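Local coordinates for protein putative sarcosine dimethylglycine methyltransferase (Galdieria sulphuraria, PDB 2O57) that probably transfers methyl groups from S-adenosylmethionine to sarcosine and dimethylglycine, at residues 67-71 against 99-104. Sequence-based numbering, arbitrary orientation.
Sequences DEWLA and FLVRKF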
loop_
_atom_site.group_PDB
_atom_site.type_symbol
_atom_site.label_atom_id
_atom_site.label_comp_id
_atom_site.label_asym_id
_atom_site.label_seq_id
_atom_site.Cartn_x
_atom_site.Cartn_y
_atom_site.Cartn_z
ATOM N N ASP A 67 -9.888 4.926 -6.176
ATOM C CA ASP A 67 -10.855 3.900 -6.598
ATOM C C ASP A 67 -10.230 2.888 -7.589
ATOM O O ASP A 67 -10.421 1.679 -7.454
ATOM C CB ASP A 67 -12.079 4.546 -7.264
ATOM C CG ASP A 67 -12.825 5.433 -6.331
ATOM O OD1 ASP A 67 -12.652 5.275 -5.097
ATOM O OD2 ASP A 67 -13.583 6.297 -6.835
ATOM N N GLU A 68 -9.459 3.402 -8.549
ATOM C CA GLU A 68 -8.706 2.565 -9.509
ATOM C C GLU A 68 -7.696 1.691 -8.778
ATOM O O GLU A 68 -7.568 0.511 -9.091
ATOM C CB GLU A 68 -7.961 3.418 -10.544
ATOM C CG GLU A 68 -8.875 4.153 -11.538
ATOM C CD GLU A 68 -9.532 3.250 -12.579
ATOM O OE1 GLU A 68 -9.150 2.059 -12.710
ATOM O OE2 GLU A 68 -10.426 3.756 -13.299
ATOM N N TRP A 69 -6.961 2.281 -7.829
ATOM C CA TRP A 69 -5.940 1.527 -7.058
ATOM C C TRP A 69 -6.608 0.405 -6.249
ATOM O O TRP A 69 -6.190 -0.751 -6.320
ATOM C CB TRP A 69 -5.118 2.451 -6.108
ATOM C CG TRP A 69 -4.402 1.679 -5.010
ATOM C CD1 TRP A 69 -3.373 0.774 -5.173
ATOM C CD2 TRP A 69 -4.684 1.716 -3.595
ATOM N NE1 TRP A 69 -3.014 0.251 -3.946
ATOM C CE2 TRP A 69 -3.787 0.820 -2.966
ATOM C CE3 TRP A 69 -5.602 2.431 -2.804
ATOM C CZ2 TRP A 69 -3.785 0.611 -1.591
ATOM C CZ3 TRP A 69 -5.612 2.221 -1.422
ATOM C CH2 TRP A 69 -4.696 1.313 -0.826
ATOM N N LEU A 70 -7.635 0.740 -5.473
ATOM C CA LEU A 70 -8.263 -0.261 -4.602
ATOM C C LEU A 70 -8.890 -1.383 -5.430
ATOM O O LEU A 70 -8.747 -2.543 -5.084
ATOM C CB LEU A 70 -9.316 0.331 -3.652
ATOM C CG LEU A 70 -9.747 -0.592 -2.476
ATOM C CD1 LEU A 70 -8.577 -0.784 -1.432
ATOM C CD2 LEU A 70 -10.944 0.074 -1.750
ATOM N N ALA A 71 -9.538 -1.017 -6.531
ATOM C CA ALA A 71 -10.160 -1.978 -7.427
ATOM C C ALA A 71 -9.078 -2.870 -8.066
ATOM O O ALA A 71 -9.262 -4.061 -8.205
ATOM C CB ALA A 71 -10.977 -1.274 -8.472
ATOM N N PHE A 99 -19.076 2.585 -10.287
ATOM C CA PHE A 99 -17.702 2.386 -10.831
ATOM C C PHE A 99 -17.358 0.882 -11.015
ATOM O O PHE A 99 -16.920 0.450 -12.093
ATOM C CB PHE A 99 -16.691 3.061 -9.902
ATOM C CG PHE A 99 -15.247 2.730 -10.194
ATOM C CD1 PHE A 99 -14.558 3.423 -11.184
ATOM C CD2 PHE A 99 -14.574 1.755 -9.459
ATOM C CE1 PHE A 99 -13.219 3.131 -11.453
ATOM C CE2 PHE A 99 -13.223 1.458 -9.703
ATOM C CZ PHE A 99 -12.546 2.149 -10.688
ATOM N N LEU A 100 -17.572 0.085 -9.973
ATOM C CA LEU A 100 -17.250 -1.347 -10.060
ATOM C C LEU A 100 -18.135 -2.132 -11.060
ATOM O O LEU A 100 -17.662 -3.038 -11.780
ATOM C CB LEU A 100 -17.314 -1.965 -8.661
ATOM C CG LEU A 100 -16.279 -1.484 -7.630
ATOM C CD1 LEU A 100 -16.608 -2.187 -6.318
ATOM C CD2 LEU A 100 -14.863 -1.840 -8.083
ATOM N N VAL A 101 -19.426 -1.803 -11.076
ATOM C CA VAL A 101 -20.369 -2.457 -11.979
ATOM C C VAL A 101 -19.972 -2.146 -13.448
ATOM O O VAL A 101 -19.828 -3.077 -14.251
ATOM C CB VAL A 101 -21.850 -2.068 -11.672
ATOM C CG1 VAL A 101 -22.810 -2.562 -12.803
ATOM C CG2 VAL A 101 -22.271 -2.602 -10.286
ATOM N N ARG A 102 -19.761 -0.870 -13.783
ATOM C CA ARG A 102 -19.377 -0.503 -15.164
ATOM C C ARG A 102 -18.027 -1.133 -15.551
ATOM O O ARG A 102 -17.828 -1.506 -16.709
ATOM C CB ARG A 102 -19.300 1.032 -15.393
ATOM C CG ARG A 102 -20.576 1.863 -15.089
ATOM C CD ARG A 102 -20.302 3.359 -15.356
ATOM N NE ARG A 102 -21.332 4.292 -14.871
ATOM C CZ ARG A 102 -22.455 4.517 -15.539
ATOM N NH1 ARG A 102 -22.664 3.870 -16.674
ATOM N NH2 ARG A 102 -23.363 5.377 -15.096
ATOM N N LYS A 103 -17.105 -1.250 -14.595
ATOM C CA LYS A 103 -15.741 -1.690 -14.919
ATOM C C LYS A 103 -15.610 -3.225 -15.006
ATOM O O LYS A 103 -14.984 -3.737 -15.927
ATOM C CB LYS A 103 -14.713 -1.119 -13.921
ATOM C CG LYS A 103 -13.264 -1.374 -14.336
ATOM C CD LYS A 103 -12.316 -0.536 -13.529
ATOM C CE LYS A 103 -10.989 -0.439 -14.239
ATOM N NZ LYS A 103 -11.161 0.482 -15.396
ATOM N N PHE A 104 -16.237 -3.934 -14.069
ATOM C CA PHE A 104 -16.099 -5.401 -13.921
ATOM C C PHE A 104 -17.369 -6.214 -14.236
ATOM O O PHE A 104 -17.302 -7.434 -14.387
ATOM C CB PHE A 104 -15.613 -5.734 -12.492
ATOM C CG PHE A 104 -14.260 -5.182 -12.183
ATOM C CD1 PHE A 104 -13.106 -5.852 -12.618
ATOM C CD2 PHE A 104 -14.127 -3.968 -11.492
ATOM C CE1 PHE A 104 -11.838 -5.334 -12.347
ATOM C CE2 PHE A 104 -12.856 -3.430 -11.206
ATOM C CZ PHE A 104 -11.708 -4.103 -11.645
#
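Phe-99 has more of its area covered by the other segment, 75 Å², than any other residue in this contact between helices 59-76 and 95-104, whose local axes come no closer than 11.7 Å and cross at -62°, a separation bridged by side chains. Its ring receives Asp-67 CB over one face, 4.2 Å from the centroid and 15° off the normal, which qualifies as a CH-pi contact. At the ring edge, Phe-99 CE1 lies 3.4 Å from Glu-68 OE2, and Phe-99 CE2 lies 3.7 Å from Ala-71 CB. The carboxylate of Asp-67 is engaged away from the ring, its OD1 hydrogen-bonded to Gln-157. Leu-100 starts out sideways, yet its CD2 comes within 3.9 Å of Ala-71 CB; both side chains also touch Trp-155 on strand 151-157. That shared footing places the pair on one side of the parallel part of the central sheet, in the Rossmann-like fold of class I methyltransferases: strand 85-89 leads through a glycine-rich turn, consistent with a cofactor-binding loop, into helix 95-104. One turn beyond Phe-99, Lys-103 extends along the more exposed margin and makes a long salt bridge, NZ to Glu-68 OE1 at 3.7 Å, while its CE sits 3.5 Å from the same oxygen. Phe-104 ends the helix with its ring edge against Ala-71, CE2 to CB at 4.0 Å, and its side chain also touches Leu-80.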